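Long-range contacts in glycosyl transferases group 1 family protein (Francisella tularensis subsp. tularensis, PDB 5I45), which probably transfers a sugar from an activated donor to an acceptor as a GT-B glycosyltransferase, of which this chain is the C-terminal domain: residues Arg37-Thr41 and Phe76-Leu80; Glu49-Thr54 and Ser164-Ala168; Gly5-Gln9 and Thr193-Gln199; Asp113-Ser119 and Cys136-Thr141. All blocks are in the same frame, centred on the assembly; numbering follows the deposited sequence.

In the fold
The four contacts sit at different depths of one parallel-sheet domain. Contact 4 is the core, two adjacent inner strands, fully buried and held by regular backbone hydrogen bonds. Contact 2 packs helix 44-57 against helix 164-176, and its I167 rests on V116 and I139 of contact 4. Contact 1, partly buried, sets the loop after strand 30-35 against helix 74-86; T41 lies beside S119 of contact 4. Both 1 and 2 rely on van der Waals packing, without a direct hydrogen bond across. Contact 3 lies at the surface, its centre about 31 Å from those of contacts 1 and 2, and combines two backbone bonds with bridging waters where the modelled chain ends meet.

Contact 1: Arg37-Thr41 and Phe76-Leu80; sequences RIRKT and FKKEL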
loop_
_atom_site.group_PDB
_atom_site.type_symbol
_atom_site.label_atom_id
_atom_site.label_comp_id
_atom_site.label_asym_id
_atom_site.label_seq_id
_atom_site.Cartn_x
_atom_site.Cartn_y
_atom_site.Cartn_z
ATOM N N ARG A 37 -5.217 -6.409 -8.472
ATOM C CA ARG A 37 -5.281 -6.225 -9.890
ATOM C C ARG A 37 -5.055 -4.765 -10.289
ATOM O O ARG A 37 -5.477 -3.841 -9.593
ATOM C CB ARG A 37 -6.653 -6.724 -10.330
ATOM C CG ARG A 37 -6.938 -6.646 -11.782
ATOM C CD ARG A 37 -8.273 -7.302 -12.065
ATOM N NE ARG A 37 -8.705 -6.966 -13.411
ATOM C CZ ARG A 37 -9.713 -7.518 -14.075
ATOM N NH1 ARG A 37 -10.423 -8.513 -13.563
ATOM N NH2 ARG A 37 -9.981 -7.084 -15.297
ATOM N N ILE A 38 -4.357 -4.575 -11.398
ATOM C CA ILE A 38 -4.089 -3.245 -11.943
ATOM C C ILE A 38 -5.242 -2.929 -12.885
ATOM O O ILE A 38 -5.367 -3.509 -13.976
ATOM C CB ILE A 38 -2.757 -3.203 -12.707
ATOM C CG1 ILE A 38 -1.603 -3.480 -11.750
ATOM C CG2 ILE A 38 -2.575 -1.875 -13.434
ATOM C CD1 ILE A 38 -0.282 -3.716 -12.435
ATOM N N ARG A 39 -6.089 -1.996 -12.459
ATOM C CA ARG A 39 -7.314 -1.657 -13.190
ATOM C C ARG A 39 -7.781 -0.319 -12.676
ATOM O O ARG A 39 -7.617 -0.027 -11.502
ATOM C CB ARG A 39 -8.375 -2.743 -12.945
ATOM C CG ARG A 39 -9.696 -2.552 -13.650
ATOM C CD ARG A 39 -10.547 -3.824 -13.672
ATOM N NE ARG A 39 -11.878 -3.583 -14.230
ATOM C CZ ARG A 39 -12.143 -3.426 -15.522
ATOM N NH1 ARG A 39 -11.188 -3.548 -16.460
ATOM N NH2 ARG A 39 -13.385 -3.174 -15.915
ATOM N N LYS A 40 -8.370 0.502 -13.536
ATOM C CA LYS A 40 -8.741 1.840 -13.084
ATOM C C LYS A 40 -9.702 1.834 -11.897
ATOM O O LYS A 40 -9.545 2.637 -10.980
ATOM C CB LYS A 40 -9.337 2.699 -14.187
ATOM C CG LYS A 40 -9.506 4.135 -13.723
ATOM C CD LYS A 40 -8.240 4.910 -13.956
ATOM C CE LYS A 40 -8.122 5.190 -15.432
ATOM N NZ LYS A 40 -9.254 6.045 -15.838
ATOM N N THR A 41 -10.679 0.934 -11.899
ATOM C CA THR A 41 -11.619 0.869 -10.773
ATOM C C THR A 41 -10.982 0.486 -9.444
ATOM O O THR A 41 -11.598 0.659 -8.384
ATOM C CB THR A 41 -12.748 -0.100 -11.084
ATOM O OG1 THR A 41 -12.177 -1.382 -11.397
ATOM C CG2 THR A 41 -13.538 0.388 -12.265
ATOM N N PHE A 76 -3.792 0.143 -19.939
ATOM C CA PHE A 76 -3.824 0.986 -18.738
ATOM C C PHE A 76 -2.511 0.905 -17.977
ATOM O O PHE A 76 -1.934 1.903 -17.579
ATOM C CB PHE A 76 -5.035 0.565 -17.899
ATOM C CG PHE A 76 -5.120 1.219 -16.551
ATOM C CD1 PHE A 76 -5.344 2.578 -16.441
ATOM C CD2 PHE A 76 -5.007 0.472 -15.390
ATOM C CE1 PHE A 76 -5.430 3.172 -15.190
ATOM C CE2 PHE A 76 -5.104 1.055 -14.155
ATOM C CZ PHE A 76 -5.312 2.392 -14.053
ATOM N N LYS A 77 -1.992 -0.306 -17.820
ATOM C CA LYS A 77 -0.713 -0.481 -17.160
ATOM C C LYS A 77 0.402 0.235 -17.943
ATOM O O LYS A 77 1.230 0.929 -17.341
ATOM C CB LYS A 77 -0.415 -1.955 -16.969
ATOM C CG LYS A 77 0.920 -2.217 -16.306
ATOM C CD LYS A 77 1.096 -3.693 -16.019
ATOM C CE LYS A 77 2.486 -3.998 -15.502
ATOM N NZ LYS A 77 3.428 -4.225 -16.619
ATOM N N LYS A 78 0.388 0.126 -19.272
ATOM C CA LYS A 78 1.388 0.826 -20.091
ATOM C C LYS A 78 1.340 2.350 -19.895
ATOM O O LYS A 78 2.389 3.025 -19.819
ATOM C CB LYS A 78 1.199 0.499 -21.559
ATOM C CG LYS A 78 1.858 -0.790 -22.009
ATOM C CD LYS A 78 1.642 -1.090 -23.497
ATOM C CE LYS A 78 1.778 0.117 -24.429
ATOM N NZ LYS A 78 0.560 1.005 -24.555
ATOM N N GLU A 79 0.120 2.893 -19.803
ATOM C CA GLU A 79 -0.028 4.338 -19.586
ATOM C C GLU A 79 0.536 4.710 -18.224
ATOM O O GLU A 79 1.168 5.737 -18.088
ATOM C CB GLU A 79 -1.493 4.782 -19.724
ATOM C CG GLU A 79 -1.866 6.179 -19.217
ATOM C CD GLU A 79 -1.393 7.367 -20.060
ATOM O OE1 GLU A 79 -0.682 7.141 -21.072
ATOM O OE2 GLU A 79 -1.737 8.560 -19.718
ATOM N N LEU A 80 0.274 3.900 -17.201
ATOM C CA LEU A 80 0.861 4.186 -15.890
ATOM C C LEU A 80 2.396 4.166 -15.924
ATOM O O LEU A 80 3.048 5.042 -15.353
ATOM C CB LEU A 80 0.334 3.209 -14.860
ATOM C CG LEU A 80 -1.170 3.266 -14.625
ATOM C CD1 LEU A 80 -1.492 2.227 -13.555
ATOM C CD2 LEU A 80 -1.665 4.637 -14.251
#
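In this Rossmann-like domain, the loop that leaves strand 30-35 is met by helix 74-86, with F76 of the helix lying against I38, R39 and K40 of the loop. The phenyl ring is the centrepiece. Its CG stands anti to the backbone N (chi1 173°), which swings the ring off the helix toward the loop backbone. There the amide N of K40 lies over one face, 3.4 Å from F76 CE2. The opposite face is taken by L80, one helical turn on, whose CD1 sits 3.7 Å above the ring plane toward its rim. I38 arrives obliquely, its branch methyl CG2 3.9 Å from F76 CD2. The longer arm of I38 ends in CD1, which rests 3.8 Å from K77 CD, on the aliphatic part of that lysine. Lysine suits this place because its methylenes can line an apolar contact while NZ goes on to a salt bridge with E81. R39 starts its side chain away from the helix, leaving its backbone to meet the ring. K40 CE comes within 3.4 Å of F76 CE1, although K40 has two conformers and this touch holds for one. No hydrogen bond links the two segments, so dispersion and the burial of apolar carbon hold the loop to the helix, while the charged ends of R39 and K77 pair with D73 and E81.

Contact 2: Glu49-Thr54 and Ser164-Ala168; sequences EAAIVT and SQQIA
A50 and A168 mark the place where segments 49-54 and 164-168 come closest, their CA atoms 4.6 Å apart. The short helical segments approach to 8.0 Å between axes, a spacing that small side chains permit. A50 CB fits against the turn of the other helix, 3.4 Å from S164 O and 3.6 Å from I167 CG2. I167 offers this branch methyl because CG2 is anti to its backbone N. At the far end T54 OG1 lies 3.4 Å from A168 CB. Threonine can be buried here because its hydroxyl turns back onto its own helix, donating to A50 O at 2.8 Å from a position 37° out of the carbonyl plane. That oxygen also receives T54 N, so two donors grip it.

The outer flank is looser. V53 CG1 keeps 4.0 Å from A168 CB and also meets the amide end of Q165, whose bent chain crosses the valine at about a right angle. At the other end E49 and S164 touch through their CB atoms, and a water joins E49 OE1 to S164 OG, although S164 has two conformers and the bridge is given for one. E49, S164 and Q165 suit this flank, being able to meet water. The crossing angle of -49° and the pairs A50/T54 and S164/A168, each four residues apart, are consistent with ridges-into-grooves packing of neighbouring helices on one side of the sheet in a Rossmann-like domain.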
loop_
_atom_site.group_PDB
_atom_site.type_symbol
_atom_site.label_atom_id
_atom_site.label_comp_id
_atom_site.label_asym_id
_atom_site.label_seq_id
_atom_site.Cartn_x
_atom_site.Cartn_y
_atom_site.Cartn_z
ATOM N N GLU A 49 -0.388 8.464 -9.517
ATOM C CA GLU A 49 -0.346 9.924 -9.542
ATOM C C GLU A 49 0.081 10.467 -8.177
ATOM O O GLU A 49 0.919 11.380 -8.088
ATOM C CB GLU A 49 -1.691 10.496 -9.999
ATOM C CG GLU A 49 -1.925 10.249 -11.488
ATOM C CD GLU A 49 -3.320 10.582 -11.956
ATOM O OE1 GLU A 49 -4.220 10.709 -11.115
ATOM O OE2 GLU A 49 -3.513 10.685 -13.175
ATOM N N ALA A 50 -0.420 9.867 -7.100
ATOM C CA ALA A 50 -0.015 10.290 -5.746
ATOM C C ALA A 50 1.482 10.030 -5.518
ATOM O O ALA A 50 2.170 10.850 -4.909
ATOM C CB ALA A 50 -0.831 9.576 -4.685
ATOM N N ALA A 51 1.951 8.881 -5.984
ATOM C CA ALA A 51 3.347 8.521 -5.818
ATOM C C ALA A 51 4.240 9.461 -6.594
ATOM O O ALA A 51 5.318 9.815 -6.133
ATOM C CB ALA A 51 3.598 7.071 -6.235
ATOM N N ILE A 52 3.800 9.891 -7.773
ATOM C CA ILE A 52 4.592 10.809 -8.587
ATOM C C ILE A 52 4.757 12.158 -7.871
ATOM O O ILE A 52 5.853 12.716 -7.857
ATOM C CB ILE A 52 3.976 10.960 -9.994
ATOM C CG1 ILE A 52 4.241 9.682 -10.796
ATOM C CG2 ILE A 52 4.514 12.185 -10.714
ATOM C CD1 ILE A 52 3.487 9.635 -12.097
ATOM N N VAL A 53 3.695 12.666 -7.273
ATOM C CA VAL A 53 3.759 13.898 -6.495
ATOM C C VAL A 53 4.649 13.705 -5.262
ATOM O O VAL A 53 5.530 14.493 -4.962
ATOM C CB VAL A 53 2.316 14.299 -6.056
ATOM C CG1 VAL A 53 2.304 15.344 -4.955
ATOM C CG2 VAL A 53 1.499 14.749 -7.268
ATOM N N THR A 54 4.421 12.616 -4.536
ATOM C CA THR A 54 5.070 12.428 -3.248
ATOM C C THR A 54 6.552 12.115 -3.354
ATOM O O THR A 54 7.372 12.640 -2.592
ATOM C CB THR A 54 4.346 11.297 -2.491
ATOM O OG1 THR A 54 2.961 11.631 -2.344
ATOM C CG2 THR A 54 4.952 11.074 -1.138
ATOM N N SER A 164 -6.192 11.482 -6.166
ATOM C CA SER A 164 -4.773 11.288 -6.030
ATOM C C SER A 164 -4.133 12.249 -5.025
ATOM O O SER A 164 -3.273 11.848 -4.255
ATOM C CB SER A 164 -4.075 11.415 -7.378
ATOM O OG SER A 164 -4.176 12.732 -7.899
ATOM N N GLN A 165 -4.507 13.527 -5.051
ATOM C CA GLN A 165 -3.883 14.482 -4.131
ATOM C C GLN A 165 -4.189 14.153 -2.670
ATOM O O GLN A 165 -3.344 14.376 -1.818
ATOM C CB GLN A 165 -4.255 15.937 -4.455
ATOM C CG GLN A 165 -3.339 16.964 -3.789
ATOM C CD GLN A 165 -1.884 16.750 -4.150
ATOM O OE1 GLN A 165 -1.553 16.561 -5.313
ATOM N NE2 GLN A 165 -1.014 16.719 -3.134
ATOM N N GLN A 166 -5.387 13.639 -2.369
ATOM C CA GLN A 166 -5.682 13.271 -0.988
ATOM C C GLN A 166 -4.753 12.126 -0.538
ATOM O O GLN A 166 -4.265 12.125 0.585
ATOM C CB GLN A 166 -7.143 12.894 -0.792
ATOM C CG GLN A 166 -8.071 14.074 -0.813
ATOM C CD GLN A 166 -9.510 13.674 -0.632
ATOM O OE1 GLN A 166 -9.801 12.657 0.022
ATOM N NE2 GLN A 166 -10.421 14.467 -1.189
ATOM N N ILE A 167 -4.512 11.155 -1.412
ATOM C CA ILE A 167 -3.563 10.079 -1.087
ATOM C C ILE A 167 -2.159 10.675 -0.868
ATOM O O ILE A 167 -1.494 10.354 0.115
ATOM C CB ILE A 167 -3.536 9.007 -2.181
ATOM C CG1 ILE A 167 -4.894 8.290 -2.318
ATOM C CG2 ILE A 167 -2.436 7.985 -1.869
ATOM C CD1 ILE A 167 -4.996 7.403 -3.537
ATOM N N ALA A 168 -1.722 11.543 -1.773
ATOM C CA ALA A 168 -0.411 12.157 -1.613
ATOM C C ALA A 168 -0.262 12.896 -0.310
ATOM O O ALA A 168 0.794 12.831 0.325
ATOM C CB ALA A 168 -0.125 13.084 -2.782
HETATM O O HOH W 1 -5.060 13.345 -10.391
#

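Contact 3: Gly5-Gln9 and Thr193-Gln199; sequences GVDTQ and TTKYKIQ
V6 and K197 form a single backbone bridge: V6 N donates to Y196 O at 2.9 Å, nearly along the C=O axis, and I198 N donates to V6 O at 3.1 Å from above the carbonyl plane. G5, lacking a side chain, lets its CA come within 3.2 Å of Y196 O. I198 folds over the paired backbone, its CD1 3.6 Å from D7 N, so an apolar chain lies across the peptide groups. V6 packs instead on L129 and E130 of helix 126-133, as suits a buried valine. D7 CG is anti to its backbone N (chi1 -177°), which brings OD1 round to accept from Q9 N at 2.9 Å. Within this turn T8 crosses K197 at about a right angle, T8 OG1 lying 3.6 Å from K197 CG, on the methylene chain. Two waters complete the join: one accepts from T8 N and Q199 N, and another connects T8 OG1 with Q199 OE1. The contact clips the two ends of the modelled chain together through a lone beta bridge and an Asx turn, next to the end of helix 178-195, in a part of the GT-B fold that probably lies near the link between its two domains.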
loop_
_atom_site.group_PDB
_atom_site.type_symbol
_atom_site.label_atom_id
_atom_site.label_comp_id
_atom_site.label_asym_id
_atom_site.label_seq_id
_atom_site.Cartn_x
_atom_site.Cartn_y
_atom_site.Cartn_z
ATOM N N GLY A 5 -12.255 -11.549 8.558
ATOM C CA GLY A 5 -11.045 -11.550 9.407
ATOM C C GLY A 5 -9.800 -11.945 8.652
ATOM O O GLY A 5 -9.847 -12.346 7.484
ATOM N N VAL A 6 -8.674 -11.875 9.347
ATOM C CA VAL A 6 -7.399 -12.168 8.750
ATOM C C VAL A 6 -6.657 -13.215 9.591
ATOM O O VAL A 6 -6.822 -13.271 10.827
ATOM C CB VAL A 6 -6.608 -10.843 8.575
ATOM C CG1 VAL A 6 -6.535 -10.072 9.881
ATOM C CG2 VAL A 6 -5.223 -11.095 8.013
ATOM N N ASP A 7 -5.880 -14.057 8.911
ATOM C CA ASP A 7 -5.095 -15.121 9.540
ATOM C C ASP A 7 -3.796 -14.503 10.002
ATOM O O ASP A 7 -2.905 -14.267 9.201
ATOM C CB ASP A 7 -4.831 -16.272 8.538
ATOM C CG ASP A 7 -4.075 -17.459 9.158
ATOM O OD1 ASP A 7 -3.549 -17.339 10.276
ATOM O OD2 ASP A 7 -4.016 -18.534 8.515
ATOM N N THR A 8 -3.686 -14.267 11.310
ATOM C CA THR A 8 -2.502 -13.622 11.884
ATOM C C THR A 8 -1.269 -14.546 11.991
ATOM O O THR A 8 -0.205 -14.075 12.399
ATOM C CB THR A 8 -2.824 -12.965 13.232
ATOM O OG1 THR A 8 -3.371 -13.940 14.099
ATOM C CG2 THR A 8 -3.826 -11.819 13.033
ATOM N N GLN A 9 -1.442 -15.826 11.650
ATOM C CA GLN A 9 -0.324 -16.776 11.520
ATOM C C GLN A 9 0.327 -16.606 10.137
ATOM O O GLN A 9 1.452 -17.065 9.915
ATOM C CB GLN A 9 -0.774 -18.248 11.658
ATOM C CG GLN A 9 -1.487 -18.621 12.955
ATOM C CD GLN A 9 -1.767 -20.126 13.111
ATOM O OE1 GLN A 9 -1.801 -20.887 12.137
ATOM N NE2 GLN A 9 -1.990 -20.552 14.346
ATOM N N THR A 193 -5.771 -7.418 15.439
ATOM C CA THR A 193 -5.434 -8.633 16.188
ATOM C C THR A 193 -6.433 -8.896 17.323
ATOM O O THR A 193 -6.535 -10.023 17.822
ATOM C CB THR A 193 -3.994 -8.622 16.729
ATOM O OG1 THR A 193 -3.795 -7.450 17.525
ATOM C CG2 THR A 193 -3.003 -8.654 15.594
ATOM N N THR A 194 -7.203 -7.869 17.697
ATOM C CA THR A 194 -8.219 -8.002 18.734
ATOM C C THR A 194 -9.576 -8.308 18.149
ATOM O O THR A 194 -10.274 -9.195 18.658
ATOM C CB THR A 194 -8.365 -6.701 19.535
ATOM O OG1 THR A 194 -7.116 -6.377 20.145
ATOM C CG2 THR A 194 -9.452 -6.826 20.618
ATOM N N LYS A 195 -9.974 -7.567 17.111
ATOM C CA LYS A 195 -11.342 -7.644 16.595
ATOM C C LYS A 195 -11.549 -8.402 15.278
ATOM O O LYS A 195 -12.665 -8.828 14.993
ATOM C CB LYS A 195 -11.902 -6.209 16.472
ATOM C CG LYS A 195 -13.339 -6.129 15.972
ATOM C CD LYS A 195 -14.128 -4.961 16.551
ATOM C CE LYS A 195 -13.517 -3.611 16.267
ATOM N NZ LYS A 195 -14.499 -2.487 16.478
ATOM N N TYR A 196 -10.494 -8.595 14.492
ATOM C CA TYR A 196 -10.622 -9.218 13.188
ATOM C C TYR A 196 -9.663 -10.415 13.020
ATOM O O TYR A 196 -9.256 -10.733 11.909
ATOM C CB TYR A 196 -10.346 -8.185 12.085
ATOM C CG TYR A 196 -11.259 -6.990 12.049
ATOM C CD1 TYR A 196 -10.985 -5.855 12.790
ATOM C CD2 TYR A 196 -12.395 -6.985 11.239
ATOM C CE1 TYR A 196 -11.824 -4.761 12.764
ATOM C CE2 TYR A 196 -13.224 -5.882 11.187
ATOM C CZ TYR A 196 -12.935 -4.775 11.959
ATOM O OH TYR A 196 -13.766 -3.670 11.921
ATOM N N LYS A 197 -9.296 -11.059 14.122
ATOM C CA LYS A 197 -8.406 -12.217 14.092
ATOM C C LYS A 197 -9.271 -13.455 13.881
ATOM O O LYS A 197 -10.249 -13.644 14.610
ATOM C CB LYS A 197 -7.662 -12.302 15.434
ATOM C CG LYS A 197 -6.652 -13.419 15.549
ATOM C CD LYS A 197 -5.962 -13.420 16.907
ATOM C CE LYS A 197 -5.268 -14.764 17.147
ATOM N NZ LYS A 197 -4.344 -14.794 18.327
ATOM N N ILE A 198 -8.937 -14.287 12.889
ATOM C CA ILE A 198 -9.722 -15.516 12.600
ATOM C C ILE A 198 -9.683 -16.513 13.766
ATOM O O ILE A 198 -10.691 -17.148 14.076
ATOM C CB ILE A 198 -9.252 -16.188 11.291
ATOM C CG1 ILE A 198 -9.616 -15.289 10.107
ATOM C CG2 ILE A 198 -9.874 -17.581 11.122
ATOM C CD1 ILE A 198 -9.042 -15.723 8.782
ATOM N N GLN A 199 -8.535 -16.606 14.437
ATOM C CA GLN A 199 -8.369 -17.550 15.556
ATOM C C GLN A 199 -8.417 -16.905 16.943
ATOM O O GLN A 199 -8.224 -17.596 17.970
ATOM C CB GLN A 199 -7.055 -18.293 15.389
ATOM C CG GLN A 199 -7.007 -19.212 14.190
ATOM C CD GLN A 199 -5.649 -19.861 14.062
ATOM O OE1 GLN A 199 -4.707 -19.247 13.542
ATOM N NE2 GLN A 199 -5.533 -21.102 14.532
HETATM O O HOH W 2 -5.654 -15.828 13.132
HETATM O O HOH W 3 -3.362 -16.580 14.717
#

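Contact 4: Asp113-Ser119 and Cys136-Thr141; sequences DIVVCAS and CAVIAT
I114, V116, A137 and I139 line one face of the sheet where strands 114-117 and 137-140 run side by side, and V115, C117, V138 and A140 line the other. At the outer edges of this pair run strand 30-35, beside 114-117, and strand 157-158, beside 137-140. On the first face I114 CG2 meets I139 CD1 at 4.1 Å, and both isoleucines pack on L171 of helix 164-176. On the second face C117 SG lies 4.1 Å from V138 CG1, while V115 CG2 touches C136; here A131 of helix 126-133 covers V115, C136 and V138. Beta-branched residues suit the extended backbone, and the small A140 lets C117 CB come close.

The two strands and helix 126-133 form a beta-alpha-beta crossover, the repeating unit of a Rossmann-like domain. The strands run parallel and exchange bonds alternately: A137 N reaches D113 O at 3.0 Å, V115 N reaches A137 O at 2.9 Å, and I139 N reaches V115 O at 3.0 Å. C117 N then donates to I139 O at 2.8 Å, and CA-H groups of I114, V116, V138 and A140 add weak contacts to the same carbonyls or to C117 O.

T141 N reaches C117 O at 3.0 Å. Its OG1 sits between the backbone N and the carbonyl carbon (chi1 55°), from where it donates to a lone pair of S119 O at 2.7 Å, in the carbonyl plane. The same hydroxyl oxygen is hydrogen-bonded to G144 N, and S119 OG is bonded to E122 O.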
loop_
_atom_site.group_PDB
_atom_site.type_symbol
_atom_site.label_atom_id
_atom_site.label_comp_id
_atom_site.label_asym_id
_atom_site.label_seq_id
_atom_site.Cartn_x
_atom_site.Cartn_y
_atom_site.Cartn_z
ATOM N N ASP A 113 6.282 -0.021 4.725
ATOM C CA ASP A 113 5.858 0.876 5.783
ATOM C C ASP A 113 4.423 1.350 5.639
ATOM O O ASP A 113 3.764 1.572 6.625
ATOM C CB ASP A 113 6.784 2.085 5.901
ATOM C CG ASP A 113 7.995 1.790 6.736
ATOM O OD1 ASP A 113 8.914 1.103 6.276
ATOM O OD2 ASP A 113 7.991 2.209 7.916
ATOM N N ILE A 114 3.991 1.546 4.389
ATOM C CA ILE A 114 2.657 2.112 4.116
ATOM C C ILE A 114 2.007 1.282 3.051
ATOM O O ILE A 114 2.682 0.903 2.080
ATOM C CB ILE A 114 2.776 3.575 3.648
ATOM C CG1 ILE A 114 3.505 4.441 4.682
ATOM C CG2 ILE A 114 1.412 4.129 3.254
ATOM C CD1 ILE A 114 3.875 5.838 4.213
ATOM N N VAL A 115 0.716 1.034 3.183
ATOM C CA VAL A 115 -0.086 0.370 2.158
ATOM C C VAL A 115 -1.260 1.262 1.817
ATOM O O VAL A 115 -1.904 1.824 2.707
ATOM C CB VAL A 115 -0.555 -1.037 2.587
ATOM C CG1 VAL A 115 -1.527 -1.628 1.568
ATOM C CG2 VAL A 115 0.640 -1.945 2.719
ATOM N N VAL A 116 -1.505 1.411 0.505
ATOM C CA VAL A 116 -2.654 2.155 0.018
ATOM C C VAL A 116 -3.687 1.215 -0.552
ATOM O O VAL A 116 -3.352 0.367 -1.343
ATOM C CB VAL A 116 -2.245 3.203 -1.038
ATOM C CG1 VAL A 116 -3.446 3.978 -1.518
ATOM C CG2 VAL A 116 -1.210 4.161 -0.450
ATOM N N CYS A 117 -4.945 1.388 -0.133
ATOM C CA CYS A 117 -6.073 0.600 -0.636
ATOM C C CYS A 117 -6.982 1.631 -1.288
ATOM O O CYS A 117 -7.755 2.272 -0.616
ATOM C CB CYS A 117 -6.724 -0.166 0.560
ATOM S SG CYS A 117 -5.560 -1.171 1.557
ATOM N N ALA A 118 -6.853 1.793 -2.605
ATOM C CA ALA A 118 -7.449 2.912 -3.344
ATOM C C ALA A 118 -8.703 2.549 -4.144
ATOM O O ALA A 118 -9.154 3.338 -4.967
ATOM C CB ALA A 118 -6.393 3.471 -4.295
ATOM N N SER A 119 -9.267 1.381 -3.902
ATOM C CA SER A 119 -10.384 0.921 -4.728
ATOM C C SER A 119 -11.560 1.877 -4.710
ATOM O O SER A 119 -11.917 2.425 -3.687
ATOM C CB SER A 119 -10.850 -0.422 -4.253
ATOM O OG SER A 119 -11.877 -0.916 -5.090
ATOM N N CYS A 136 1.631 -2.382 8.926
ATOM C CA CYS A 136 1.776 -1.338 7.883
ATOM C C CYS A 136 0.799 -0.217 8.217
ATOM O O CYS A 136 -0.313 -0.477 8.685
ATOM C CB CYS A 136 1.410 -1.872 6.506
ATOM S SG CYS A 136 2.262 -3.340 5.994
ATOM N N ALA A 137 1.165 1.037 7.969
ATOM C CA ALA A 137 0.201 2.137 8.098
ATOM C C ALA A 137 -0.675 2.125 6.856
ATOM O O ALA A 137 -0.122 2.062 5.753
ATOM C CB ALA A 137 0.939 3.445 8.226
ATOM N N VAL A 138 -1.991 2.220 6.994
ATOM C CA VAL A 138 -2.898 2.131 5.855
ATOM C C VAL A 138 -3.605 3.440 5.555
ATOM O O VAL A 138 -4.141 4.147 6.448
ATOM C CB VAL A 138 -3.954 1.030 6.105
ATOM C CG1 VAL A 138 -5.023 0.991 5.015
ATOM C CG2 VAL A 138 -3.280 -0.318 6.178
ATOM N N ILE A 139 -3.609 3.731 4.247
ATOM C CA ILE A 139 -4.409 4.807 3.668
ATOM C C ILE A 139 -5.420 4.108 2.774
ATOM O O ILE A 139 -5.051 3.339 1.917
ATOM C CB ILE A 139 -3.544 5.741 2.813
ATOM C CG1 ILE A 139 -2.487 6.442 3.663
ATOM C CG2 ILE A 139 -4.448 6.772 2.119
ATOM C CD1 ILE A 139 -1.366 7.047 2.838
ATOM N N ALA A 140 -6.702 4.362 2.982
ATOM C CA ALA A 140 -7.737 3.662 2.249
ATOM C C ALA A 140 -8.914 4.524 1.899
ATOM O O ALA A 140 -9.229 5.490 2.579
ATOM C CB ALA A 140 -8.262 2.500 3.124
ATOM N N THR A 141 -9.589 4.143 0.813
ATOM C CA THR A 141 -10.929 4.649 0.524
ATOM C C THR A 141 -11.944 3.861 1.398
ATOM O O THR A 141 -11.611 2.863 2.012
ATOM C CB THR A 141 -11.274 4.379 -0.932
ATOM O OG1 THR A 141 -11.121 2.978 -1.170
ATOM C CG2 THR A 141 -10.377 5.161 -1.870
#